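Local coordinates for protein poly-beta-hydroxybuterate polymerase (PDB 5T6O) that polymerises hydroxybutyrate without a template, probably by acyl transfer, this chain being the catalytic domain of the class I synthase, at residues Ile124-Leu129 with Val143-Thr148; Pro39-Pro44 with Arg99-Ala104; Ala130-Ala133 with His138-Ala141; Pro271-Gly276 with Gly345-Asp350; Tyr237-Arg242 with Leu256-Val261. The protein carries 1 engineered substitution. All coordinates share one frame; numbering follows the deposited sequence.

Contact 1 (Ile124-Leu129 with Val143-Thr148)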
# COMPACT_ATOMS: atom_id res chain seq x y z
N ILE A 124 27.51 -8.00 -3.46
CA ILE A 124 28.77 -8.52 -3.96
C ILE A 124 29.63 -9.05 -2.82
O ILE A 124 30.13 -10.18 -2.87
CB ILE A 124 29.51 -7.43 -4.76
CG1 ILE A 124 28.82 -7.17 -6.09
CG2 ILE A 124 30.98 -7.82 -4.97
CD1 ILE A 124 29.25 -5.86 -6.79
N VAL A 125 29.82 -8.24 -1.78
CA VAL A 125 30.78 -8.68 -0.77
C VAL A 125 30.22 -9.85 0.03
O VAL A 125 30.98 -10.74 0.44
CB VAL A 125 31.23 -7.51 0.12
CG1 VAL A 125 30.23 -7.23 1.24
CG2 VAL A 125 32.60 -7.86 0.68
N SER A 126 28.90 -9.91 0.21
CA SER A 126 28.31 -11.06 0.90
C SER A 126 28.49 -12.33 0.08
O SER A 126 28.80 -13.40 0.63
CB SER A 126 26.83 -10.81 1.19
OG SER A 126 26.68 -9.69 2.04
N THR A 127 28.30 -12.24 -1.24
CA THR A 127 28.52 -13.40 -2.10
C THR A 127 29.97 -13.86 -2.02
O THR A 127 30.25 -15.06 -1.89
CB THR A 127 28.13 -13.07 -3.54
OG1 THR A 127 26.74 -12.69 -3.57
CG2 THR A 127 28.36 -14.27 -4.47
N ALA A 128 30.91 -12.91 -2.04
CA ALA A 128 32.33 -13.25 -1.99
C ALA A 128 32.69 -13.97 -0.70
O ALA A 128 33.44 -14.96 -0.72
CB ALA A 128 33.17 -11.98 -2.14
N LEU A 129 32.18 -13.49 0.44
CA LEU A 129 32.49 -14.16 1.70
C LEU A 129 31.84 -15.53 1.78
O LEU A 129 32.42 -16.46 2.34
CB LEU A 129 32.08 -13.27 2.87
CG LEU A 129 33.00 -12.06 3.07
CD1 LEU A 129 32.40 -11.11 4.09
CD2 LEU A 129 34.39 -12.51 3.53
N VAL A 143 31.13 -8.01 9.35
CA VAL A 143 30.59 -7.51 8.10
C VAL A 143 29.59 -6.41 8.43
O VAL A 143 28.76 -6.58 9.32
CB VAL A 143 29.89 -8.63 7.29
CG1 VAL A 143 29.22 -8.05 6.04
CG2 VAL A 143 30.91 -9.71 6.91
N THR A 144 29.67 -5.30 7.70
CA THR A 144 28.68 -4.23 7.78
C THR A 144 27.97 -4.15 6.43
O THR A 144 28.61 -3.90 5.40
CB THR A 144 29.34 -2.90 8.13
OG1 THR A 144 29.97 -3.00 9.42
CG2 THR A 144 28.31 -1.76 8.16
N LEU A 145 26.65 -4.34 6.44
CA LEU A 145 25.83 -4.26 5.23
C LEU A 145 25.00 -2.98 5.30
O LEU A 145 24.01 -2.92 6.03
CB LEU A 145 24.94 -5.49 5.12
CG LEU A 145 25.67 -6.83 4.96
CD1 LEU A 145 24.65 -7.97 4.83
CD2 LEU A 145 26.60 -6.79 3.74
N LEU A 146 25.41 -1.96 4.56
CA LEU A 146 24.65 -0.72 4.48
C LEU A 146 23.70 -0.81 3.29
O LEU A 146 24.15 -0.96 2.15
CB LEU A 146 25.57 0.49 4.33
CG LEU A 146 26.64 0.66 5.41
CD1 LEU A 146 27.38 1.98 5.17
CD2 LEU A 146 26.04 0.65 6.82
N THR A 147 22.39 -0.75 3.55
CA THR A 147 21.40 -0.60 2.48
C THR A 147 21.58 -1.68 1.42
O THR A 147 21.67 -1.41 0.22
CB THR A 147 21.51 0.81 1.89
OG1 THR A 147 21.52 1.74 2.97
CG2 THR A 147 20.33 1.14 1.00
N THR A 148 21.64 -2.93 1.86
CA THR A 148 22.00 -4.06 1.00
C THR A 148 20.80 -4.97 0.78
O THR A 148 20.12 -5.35 1.73
CB THR A 148 23.14 -4.85 1.63
OG1 THR A 148 24.30 -4.02 1.70
CG2 THR A 148 23.44 -6.14 0.85
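The helical segment that brings Ser-126 and Leu-129 against Val-143 and Leu-145 runs nearly counter to strand 143-146. The short axes make 149° and approach to 10.0 Å, and the nearest CA atoms, Ser-126 and Val-143, are 8.3 Å apart. Only side chains bridge this gap. Leu-129 CD1 lies 3.5 Å from Val-143 CG2, tighter than usual for two methyls, as the side chains slide past each other in opposite directions. Val-143 has CG1 trans to the main-chain nitrogen (chi1 175°), which leaves CG2 as the branch meeting the leucine. Ser-126, the residue after Val-125, turns a polar atom toward the same strand: its OG lies 3.4 Å from Leu-145 CD2. That buried hydroxyl is satisfied within the helix by Gly-122 O, so its meeting with the leucine methyl is plain van der Waals contact. Val-125 CG1 adds a looser touch on Leu-145 CD2 at 4.4 Å. The pair forms the second half of the beta-alpha-beta unit 113-118, 120-134, 140-146 of the alpha/beta hydrolase fold, with strands 113-118 and 272-277 flanking strand 140-146 and helix 89-108 packed beside the helix.

Contact 2 (Pro39-Pro44 with Arg99-Ala104). With SO4 (sulfate ion), chain C.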
# COMPACT_ATOMS: atom_id res chain seq x y z
N PRO A 39 41.87 -3.47 9.95
CA PRO A 39 41.37 -2.41 9.07
C PRO A 39 39.96 -2.72 8.60
O PRO A 39 39.43 -3.82 8.79
CB PRO A 39 42.36 -2.45 7.90
CG PRO A 39 42.71 -3.91 7.80
CD PRO A 39 42.75 -4.42 9.23
N LEU A 40 39.35 -1.73 7.93
CA LEU A 40 38.03 -1.89 7.32
C LEU A 40 38.16 -1.78 5.80
O LEU A 40 38.67 -0.78 5.29
CB LEU A 40 37.05 -0.83 7.83
CG LEU A 40 35.68 -0.82 7.14
CD1 LEU A 40 34.90 -2.07 7.54
CD2 LEU A 40 34.92 0.45 7.52
N LEU A 41 37.68 -2.81 5.09
CA LEU A 41 37.64 -2.79 3.63
C LEU A 41 36.21 -2.45 3.19
O LEU A 41 35.27 -3.20 3.48
CB LEU A 41 38.09 -4.12 3.03
CG LEU A 41 37.78 -4.29 1.53
CD1 LEU A 41 38.66 -3.35 0.68
CD2 LEU A 41 37.97 -5.75 1.09
N MET A 42 36.06 -1.33 2.49
CA MET A 42 34.76 -0.92 1.97
C MET A 42 34.59 -1.39 0.53
O MET A 42 35.46 -1.15 -0.32
CB MET A 42 34.62 0.60 2.03
CG MET A 42 34.66 1.17 3.43
SD MET A 42 34.13 2.89 3.32
CE MET A 42 34.24 3.37 5.05
N VAL A 43 33.46 -2.04 0.26
CA VAL A 43 33.08 -2.46 -1.09
C VAL A 43 31.86 -1.65 -1.51
O VAL A 43 30.73 -1.97 -1.13
CB VAL A 43 32.81 -3.97 -1.17
CG1 VAL A 43 32.43 -4.38 -2.62
CG2 VAL A 43 34.04 -4.76 -0.69
N PRO A 44 32.06 -0.59 -2.28
CA PRO A 44 30.95 0.25 -2.72
C PRO A 44 30.23 -0.38 -3.89
O PRO A 44 30.71 -1.36 -4.48
CB PRO A 44 31.64 1.56 -3.13
CG PRO A 44 33.12 1.37 -2.77
CD PRO A 44 33.36 -0.09 -2.75
N ARG A 99 39.64 -10.74 -4.52
CA ARG A 99 40.98 -10.17 -4.67
C ARG A 99 41.21 -9.01 -3.71
O ARG A 99 42.28 -8.91 -3.10
CB ARG A 99 41.18 -9.73 -6.13
CG ARG A 99 42.61 -9.30 -6.49
CD ARG A 99 43.60 -10.45 -6.36
NE ARG A 99 44.82 -10.18 -7.14
CZ ARG A 99 46.05 -10.21 -6.65
NH1 ARG A 99 47.08 -9.94 -7.44
NH2 ARG A 99 46.27 -10.53 -5.38
N ALA A 100 40.23 -8.12 -3.55
CA ALA A 100 40.41 -6.97 -2.66
C ALA A 100 40.55 -7.41 -1.22
O ALA A 100 41.34 -6.84 -0.46
CB ALA A 100 39.24 -5.99 -2.80
N ILE A 101 39.76 -8.41 -0.81
CA ILE A 101 39.92 -8.96 0.53
C ILE A 101 41.33 -9.49 0.73
O ILE A 101 41.97 -9.23 1.77
CB ILE A 101 38.86 -10.06 0.78
CG1 ILE A 101 37.47 -9.43 0.85
CG2 ILE A 101 39.14 -10.82 2.08
CD1 ILE A 101 36.36 -10.46 0.79
N GLU A 102 41.86 -10.22 -0.26
CA GLU A 102 43.19 -10.82 -0.14
C GLU A 102 44.27 -9.75 -0.03
O GLU A 102 45.19 -9.87 0.79
CB GLU A 102 43.46 -11.73 -1.34
CG GLU A 102 44.86 -12.34 -1.35
CD GLU A 102 45.19 -13.09 -2.64
OE1 GLU A 102 44.60 -12.77 -3.71
OE2 GLU A 102 46.04 -14.00 -2.58
N VAL A 103 44.18 -8.70 -0.85
CA VAL A 103 45.23 -7.69 -0.85
C VAL A 103 45.16 -6.85 0.41
O VAL A 103 46.19 -6.57 1.04
CB VAL A 103 45.13 -6.82 -2.12
CG1 VAL A 103 46.16 -5.69 -2.06
CG2 VAL A 103 45.34 -7.69 -3.38
N ALA A 104 43.96 -6.42 0.81
CA ALA A 104 43.83 -5.66 2.05
C ALA A 104 44.31 -6.46 3.25
O ALA A 104 45.01 -5.94 4.12
CB ALA A 104 42.38 -5.22 2.24
S SO4 C . 45.47 -9.84 -10.68
O1 SO4 C . 45.97 -11.21 -10.71
O2 SO4 C . 44.23 -9.78 -9.89
O3 SO4 C . 45.22 -9.38 -12.04
O4 SO4 C . 46.49 -8.99 -10.09
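Leu-41, on strand 40-43, faces Ala-100, Ile-101 and Ala-104 of a helix segment running almost antiparallel to it: the short axes make 159° and come within 9.6 Å, and the CA atoms of Leu-41 and Ala-104 are 7.0 Å apart. The leucine carries the contact, with both of its branches at work. Its CG stands opposite the main-chain nitrogen (chi1 167°), extending the side chain from the sheet to the helix. There CD2 is 3.7 Å from Ile-101 CG1 and 4.1 Å from Ala-100 CB, while CD1 reaches Ala-104 CB more loosely at 4.4 Å. Leu-41 and Ile-101 cross at about a right angle. The two alanines, one helical turn apart, offer only methyls, which lets the leucine come close to the helix backbone: CD2 is 3.8 Å from Ala-100 C.

Arg-99, on the same helix, takes part in a separate polar group. It donates from NE to sulfate O2 at 2.8 Å and from NH1 to sulfate O4, both at 169°, so the anion, probably from the crystallisation liquor, sits at the guanidinium edge; Asn-20 also holds it. NH2 makes a long salt bridge of 3.3 Å to Glu-102 OE1. Strand 40-43 lies between strands 113-118 and 72-77 in the central sheet, and helix 89-108 covers it alongside helix 120-134, whose Leu-129 and Leu-132 meet Ile-101.

Contact 3 (Ala130-Ala133 with His138-Ala141)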
# COMPACT_ATOMS: atom_id res chain seq x y z
N ALA A 130 30.65 -15.69 1.20
CA ALA A 130 30.03 -17.01 1.14
C ALA A 130 30.84 -17.96 0.26
O ALA A 130 30.98 -19.14 0.58
CB ALA A 130 28.59 -16.90 0.65
N VAL A 131 31.36 -17.46 -0.87
CA VAL A 131 32.25 -18.27 -1.70
C VAL A 131 33.49 -18.67 -0.91
O VAL A 131 33.89 -19.84 -0.91
CB VAL A 131 32.61 -17.51 -2.99
CG1 VAL A 131 33.81 -18.19 -3.71
CG2 VAL A 131 31.40 -17.45 -3.93
N LEU A 132 34.10 -17.70 -0.23
CA LEU A 132 35.30 -17.98 0.55
C LEU A 132 35.03 -18.99 1.66
O LEU A 132 35.87 -19.87 1.93
CB LEU A 132 35.87 -16.68 1.12
CG LEU A 132 36.63 -15.81 0.11
CD1 LEU A 132 36.82 -14.38 0.63
CD2 LEU A 132 37.98 -16.45 -0.20
N ALA A 133 33.88 -18.90 2.32
CA ALA A 133 33.59 -19.84 3.41
C ALA A 133 33.48 -21.26 2.89
O ALA A 133 33.98 -22.20 3.52
CB ALA A 133 32.31 -19.43 4.15
N HIS A 138 38.01 -17.86 6.00
CA HIS A 138 37.23 -16.95 6.85
C HIS A 138 38.07 -15.71 7.12
O HIS A 138 38.57 -15.51 8.23
CB HIS A 138 36.82 -17.67 8.14
CG HIS A 138 36.11 -18.96 7.89
ND1 HIS A 138 34.76 -19.02 7.62
CD2 HIS A 138 36.56 -20.24 7.84
CE1 HIS A 138 34.40 -20.28 7.43
NE2 HIS A 138 35.48 -21.04 7.56
N PRO A 139 38.22 -14.84 6.12
CA PRO A 139 39.11 -13.68 6.28
C PRO A 139 38.47 -12.49 6.98
O PRO A 139 39.18 -11.50 7.22
CB PRO A 139 39.47 -13.32 4.83
CG PRO A 139 38.23 -13.69 4.07
CD PRO A 139 37.72 -14.96 4.74
N ALA A 140 37.18 -12.53 7.31
CA ALA A 140 36.47 -11.38 7.86
C ALA A 140 36.19 -11.59 9.34
O ALA A 140 35.72 -12.66 9.75
CB ALA A 140 35.15 -11.13 7.12
N ALA A 141 36.48 -10.55 10.14
CA ALA A 141 36.11 -10.53 11.55
C ALA A 141 34.65 -10.15 11.73
O ALA A 141 33.98 -10.65 12.64
CB ALA A 141 37.00 -9.54 12.31
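Leu-132 is the first residue of 130-133 to reach the returning chain, and it does so through one methyl: CD1 lies 3.8 Å from Pro-139 CG. The leucine's CG is placed beside the backbone N and anti to the carbonyl carbon (chi1 -77°), which carries the branch toward the proline ring. The two side chains cross obliquely, and the touch is made at the ring's CG corner.

Ala-133 follows, and its CB meets a different partner. His-138 CE1 is 4.0 Å from Ala-133 CB and 4.1 Å from Ala-133 CA, so the methyl and the backbone carbon meet the same ring atom. The approach to the imidazole is oblique. The CB of His-138 points away from the helix, but with chi1 at -54° and chi2 at -83° the end of the side chain comes back toward Ala-133, and its carbon CE1, flanked by the two ring nitrogens, does the touching. The backbones are closest here as well, with the CA atoms of Ala-133 and His-138 5.8 Å apart, where the helix is about to end and the chain doubles back. All the contacts across the turn are apolar or carbon to carbon, and the histidine lies on the exposed side while Leu-132 is buried.

This tight return links helix 120-134 to strand 140-146 in the beta-alpha-beta unit. Pro-139 pairs through its backbone with Ile-113 at the start of strand 113-118, Lys-112 holds the carbonyl of His-138, and Ile-101 of helix 89-108 packs on Pro-139.

Contact 4 (Pro271-Gly276 with Gly345-Asp350)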
# COMPACT_ATOMS: atom_id res chain seq x y z
N PRO A 271 29.90 -11.75 13.09
CA PRO A 271 29.07 -10.64 13.56
C PRO A 271 28.78 -9.67 12.42
O PRO A 271 29.66 -9.28 11.66
CB PRO A 271 29.94 -10.00 14.65
CG PRO A 271 30.75 -11.13 15.17
CD PRO A 271 31.06 -11.98 13.97
N THR A 272 27.50 -9.29 12.29
CA THR A 272 27.06 -8.54 11.12
C THR A 272 26.15 -7.39 11.54
O THR A 272 25.17 -7.60 12.26
CB THR A 272 26.32 -9.45 10.13
OG1 THR A 272 27.19 -10.51 9.74
CG2 THR A 272 25.87 -8.64 8.90
N TYR A 273 26.49 -6.18 11.08
CA TYR A 273 25.70 -4.97 11.30
C TYR A 273 24.90 -4.67 10.04
O TYR A 273 25.49 -4.51 8.96
CB TYR A 273 26.62 -3.80 11.64
CG TYR A 273 25.98 -2.52 12.14
CD1 TYR A 273 25.46 -1.56 11.25
CD2 TYR A 273 25.98 -2.21 13.49
CE1 TYR A 273 24.91 -0.36 11.72
CE2 TYR A 273 25.44 -1.03 13.97
CZ TYR A 273 24.92 -0.10 13.08
OH TYR A 273 24.39 1.07 13.57
N ILE A 274 23.58 -4.60 10.17
CA ILE A 274 22.67 -4.49 9.03
C ILE A 274 21.92 -3.18 9.15
O ILE A 274 21.24 -2.94 10.16
CB ILE A 274 21.68 -5.67 8.97
CG1 ILE A 274 22.44 -7.00 9.01
CG2 ILE A 274 20.84 -5.57 7.69
CD1 ILE A 274 21.57 -8.22 9.38
N TYR A 275 22.05 -2.32 8.14
CA TYR A 275 21.51 -0.97 8.19
C TYR A 275 20.52 -0.77 7.04
O TYR A 275 20.77 -1.19 5.91
CB TYR A 275 22.62 0.12 8.12
CG TYR A 275 21.98 1.46 7.92
CD1 TYR A 275 21.50 2.18 9.00
CD2 TYR A 275 21.77 1.97 6.64
CE1 TYR A 275 20.84 3.38 8.82
CE2 TYR A 275 21.11 3.16 6.45
CZ TYR A 275 20.64 3.85 7.54
OH TYR A 275 19.97 5.02 7.34
N GLY A 276 19.42 -0.09 7.32
CA GLY A 276 18.54 0.38 6.26
C GLY A 276 17.95 1.73 6.63
O GLY A 276 17.99 2.15 7.79
N GLY A 345 19.31 11.96 16.12
CA GLY A 345 20.53 12.16 15.36
C GLY A 345 21.00 10.92 14.61
O GLY A 345 20.28 9.95 14.38
N SER A 346 22.28 10.98 14.26
CA SER A 346 22.87 10.02 13.33
C SER A 346 23.04 8.64 13.96
O SER A 346 23.31 8.51 15.16
CB SER A 346 24.24 10.53 12.88
OG SER A 346 24.93 9.53 12.15
N TRP A 347 22.92 7.61 13.12
CA TRP A 347 23.26 6.25 13.49
C TRP A 347 24.76 5.97 13.39
O TRP A 347 25.20 4.91 13.84
CB TRP A 347 22.50 5.25 12.61
CG TRP A 347 22.83 5.39 11.14
CD1 TRP A 347 22.21 6.22 10.23
CD2 TRP A 347 23.88 4.72 10.42
NE1 TRP A 347 22.81 6.09 8.99
CE2 TRP A 347 23.83 5.18 9.08
CE3 TRP A 347 24.84 3.77 10.77
CZ2 TRP A 347 24.72 4.71 8.09
CZ3 TRP A 347 25.72 3.32 9.80
CH2 TRP A 347 25.65 3.79 8.48
N TRP A 348 25.56 6.89 12.84
CA TRP A 348 26.98 6.59 12.66
C TRP A 348 27.67 6.27 13.98
O TRP A 348 28.45 5.31 14.00
CB TRP A 348 27.72 7.74 11.94
CG TRP A 348 27.37 7.90 10.49
CD1 TRP A 348 26.36 7.29 9.80
CD2 TRP A 348 28.06 8.72 9.54
NE1 TRP A 348 26.37 7.71 8.48
CE2 TRP A 348 27.40 8.59 8.30
CE3 TRP A 348 29.17 9.57 9.63
CZ2 TRP A 348 27.82 9.26 7.16
CZ3 TRP A 348 29.59 10.24 8.49
CH2 TRP A 348 28.92 10.07 7.27
N PRO A 349 27.46 7.01 15.08
CA PRO A 349 28.11 6.62 16.34
C PRO A 349 27.73 5.24 16.83
O PRO A 349 28.56 4.55 17.43
CB PRO A 349 27.65 7.71 17.33
CG PRO A 349 27.40 8.90 16.46
CD PRO A 349 26.79 8.32 15.21
N ASP A 350 26.49 4.80 16.58
CA ASP A 350 26.10 3.45 16.95
C ASP A 350 26.94 2.43 16.21
O ASP A 350 27.47 1.48 16.79
CB ASP A 350 24.62 3.23 16.63
CG ASP A 350 24.12 1.86 17.07
OD1 ASP A 350 24.30 0.88 16.32
OD2 ASP A 350 23.54 1.77 18.17
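Tyr-275 lays its ring over one face of the Trp-347 indole in an offset stack. The centroids of the tyrosine ring and the five-membered ring are 4.0 Å apart, with the planes tilted by 22°. The ring carbon CE1 of Tyr-275, over the indole face and offset toward its rim, does most of the touching, lying 3.4 Å from Trp-347 NE1, while the two side chains as wholes cross at about a right angle. Trp-347 reaches this place with CG between the backbone N and the carbonyl carbon (chi1 61°), a crowded position that swings the indole toward the strand. Trp-348 meets the opposite face with its edge, CD1 3.3 Å above the centre of the Trp-347 ring, so the indole has a ring on each face. Although the phenol OH of Tyr-275 comes near Trp-347 NE1, their angle is poor; NE1 donates instead to Gly-311 O, and the phenol pairs with Ser-277.

Two residues back along strand 272-277, Tyr-273 uses its hydroxyl. OH donates to Asp-350 OD1 at 2.8 Å, on the anti side and 25° out of the carboxylate plane, and OD1 lies at the edge of the phenol ring, in its plane. OH also lies 3.9 Å from Trp-347 CE3. Ser-346 OG accepts a capping bond of 2.8 Å from Trp-348 N.

Asp-350, partly exposed, is held through both oxygens, OD1 by the phenol and OD2 by a salt bridge to Arg-300. The phenol and the arginine together would be expected to favour its charged form, while the stack joins the chain leading into helix 348-358 to strand 272-277.

Contact 5 (Tyr237-Arg242 with Leu256-Val261). With SO4 (sulfate ion), chain D.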
# COMPACT_ATOMS: atom_id res chain seq x y z
N TYR A 237 25.23 -7.77 -15.73
CA TYR A 237 23.90 -7.17 -15.56
C TYR A 237 22.81 -8.22 -15.75
O TYR A 237 21.82 -8.25 -15.00
CB TYR A 237 23.80 -6.02 -16.57
CG TYR A 237 22.52 -5.23 -16.71
CD1 TYR A 237 21.55 -5.21 -15.71
CD2 TYR A 237 22.29 -4.48 -17.86
CE1 TYR A 237 20.38 -4.47 -15.87
CE2 TYR A 237 21.13 -3.75 -18.02
CZ TYR A 237 20.17 -3.75 -17.04
OH TYR A 237 19.02 -3.02 -17.21
N CYS A 238 22.98 -9.12 -16.72
CA CYS A 238 22.03 -10.21 -16.94
C CYS A 238 21.91 -11.09 -15.70
O CYS A 238 20.80 -11.39 -15.24
CB CYS A 238 22.48 -11.02 -18.16
SG CYS A 238 21.54 -12.53 -18.50
N TRP A 239 23.05 -11.51 -15.15
CA TRP A 239 23.04 -12.41 -14.00
C TRP A 239 22.41 -11.74 -12.79
O TRP A 239 21.57 -12.33 -12.11
CB TRP A 239 24.48 -12.85 -13.67
CG TRP A 239 24.59 -13.94 -12.65
CD1 TRP A 239 24.84 -15.26 -12.88
CD2 TRP A 239 24.47 -13.80 -11.23
NE1 TRP A 239 24.88 -15.96 -11.69
CE2 TRP A 239 24.65 -15.08 -10.66
CE3 TRP A 239 24.22 -12.72 -10.37
CZ2 TRP A 239 24.59 -15.31 -9.29
CZ3 TRP A 239 24.16 -12.96 -9.01
CH2 TRP A 239 24.34 -14.24 -8.49
N TYR A 240 22.81 -10.50 -12.52
CA TYR A 240 22.26 -9.77 -11.38
C TYR A 240 20.75 -9.63 -11.50
O TYR A 240 20.01 -9.96 -10.56
CB TYR A 240 22.95 -8.41 -11.30
CG TYR A 240 22.55 -7.56 -10.12
CD1 TYR A 240 22.60 -8.07 -8.82
CD2 TYR A 240 22.15 -6.25 -10.29
CE1 TYR A 240 22.24 -7.29 -7.74
CE2 TYR A 240 21.78 -5.46 -9.21
CZ TYR A 240 21.83 -5.98 -7.94
OH TYR A 240 21.47 -5.19 -6.87
N LEU A 241 20.26 -9.17 -12.65
CA LEU A 241 18.81 -9.02 -12.84
C LEU A 241 18.10 -10.36 -12.70
O LEU A 241 17.06 -10.46 -12.04
CB LEU A 241 18.53 -8.41 -14.21
CG LEU A 241 17.38 -7.44 -14.42
CD1 LEU A 241 17.47 -6.30 -13.43
CD2 LEU A 241 17.42 -6.92 -15.86
N ARG A 242 18.63 -11.41 -13.33
CA ARG A 242 17.94 -12.70 -13.35
C ARG A 242 17.87 -13.33 -11.97
O ARG A 242 16.79 -13.77 -11.53
CB ARG A 242 18.65 -13.65 -14.33
CG ARG A 242 18.14 -15.09 -14.28
CD ARG A 242 18.81 -15.89 -15.39
NE ARG A 242 18.32 -15.48 -16.70
CZ ARG A 242 18.86 -15.86 -17.85
NH1 ARG A 242 19.95 -16.63 -17.85
NH2 ARG A 242 18.33 -15.46 -18.99
N LEU A 256 22.40 -21.15 -5.90
CA LEU A 256 23.28 -20.60 -6.92
C LEU A 256 24.71 -21.09 -6.75
O LEU A 256 25.22 -21.19 -5.63
CB LEU A 256 23.27 -19.07 -6.89
CG LEU A 256 21.91 -18.39 -7.06
CD1 LEU A 256 22.05 -16.87 -6.88
CD2 LEU A 256 21.32 -18.72 -8.43
N THR A 257 25.37 -21.39 -7.87
CA THR A 257 26.78 -21.73 -7.88
C THR A 257 27.56 -20.55 -8.44
O THR A 257 27.24 -20.05 -9.53
CB THR A 257 27.06 -22.99 -8.71
OG1 THR A 257 26.64 -24.14 -7.97
CG2 THR A 257 28.55 -23.12 -9.00
N VAL A 258 28.55 -20.09 -7.68
CA VAL A 258 29.33 -18.90 -8.01
C VAL A 258 30.79 -19.25 -7.77
O VAL A 258 31.13 -19.76 -6.69
CB VAL A 258 28.91 -17.69 -7.16
CG1 VAL A 258 29.88 -16.50 -7.36
CG2 VAL A 258 27.47 -17.29 -7.47
N CYS A 259 31.63 -19.01 -8.78
CA CYS A 259 33.07 -19.28 -8.68
C CYS A 259 33.35 -20.70 -8.20
O CYS A 259 34.27 -20.95 -7.41
CB CYS A 259 33.77 -18.26 -7.78
SG CYS A 259 33.66 -16.57 -8.37
N GLY A 260 32.54 -21.65 -8.67
CA GLY A 260 32.77 -23.06 -8.44
C GLY A 260 32.21 -23.63 -7.15
O GLY A 260 32.45 -24.81 -6.88
N VAL A 261 31.47 -22.86 -6.36
CA VAL A 261 30.92 -23.38 -5.10
C VAL A 261 29.49 -22.90 -4.93
O VAL A 261 29.08 -21.86 -5.46
CB VAL A 261 31.76 -22.94 -3.87
CG1 VAL A 261 33.14 -23.60 -3.90
CG2 VAL A 261 31.87 -21.42 -3.81
S SO4 D . 23.26 -17.65 -16.09
O1 SO4 D . 23.70 -18.82 -15.34
O2 SO4 D . 21.85 -17.39 -15.77
O3 SO4 D . 23.41 -17.86 -17.53
O4 SO4 D . 24.10 -16.50 -15.76
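Trp-239 holds CG anti to the main-chain nitrogen (chi1 -171°) and Leu-256 holds CG anti to its carbonyl carbon (chi1 -57°), which sends the indole and the isobutyl group toward each other from opposite directions. They meet at Trp-239 CZ2, 3.8 Å from Leu-256 CD1, with CH2 equally near that methyl. Val-258 CG2 comes to the same CZ2 at 3.9 Å, its side chain crossing the indole at about a right angle. Both methyls approach the indole obliquely. Val-258 also begins the type I' turn of the hairpin 257-262.

The other end of the indole is at a polar site. A sulfate ion, probably from the crystallisation liquor, has O4 3.2 Å from Trp-239 CD1, close to the indole plane. Arg-242 NH1 donates to sulfate O2 at 2.9 Å and 155°, and Cys-182 N and His-243 NE2 also bond to the sulfate.

Cys-238, disulfide-bonded to Cys-182, sets its SG 4.3 Å above the middle of the Arg-242 guanidinium. The disulfide joins the helix that carries Arg-242 to Cys-182, whose backbone N is another sulfate ligand, while one end of the indole lies by the anion and the other against Leu-256 and Val-258.

Contacts 1 and 2 are buried helix-on-sheet packings, apolar at the interface, on strands separated by 113-118, under the adjoining helices 120-134 and 89-108; Val-125 on Val-43 joins them. Contact 3 uses the same helix and strand as contact 1 at their turn, farther out and partly exposed, and Ile-101 reaches it from contact 2. Contact 4 is also buried but mixes stacked rings with a tyrosine-aspartate hydrogen bond and a charge; it meets contact 1 through strand pairing of 143-148 with 271-276. Contact 5 lies about 29 Å from contact 4 between centres, at the subunit boundary, and combines an apolar patch with an anion site.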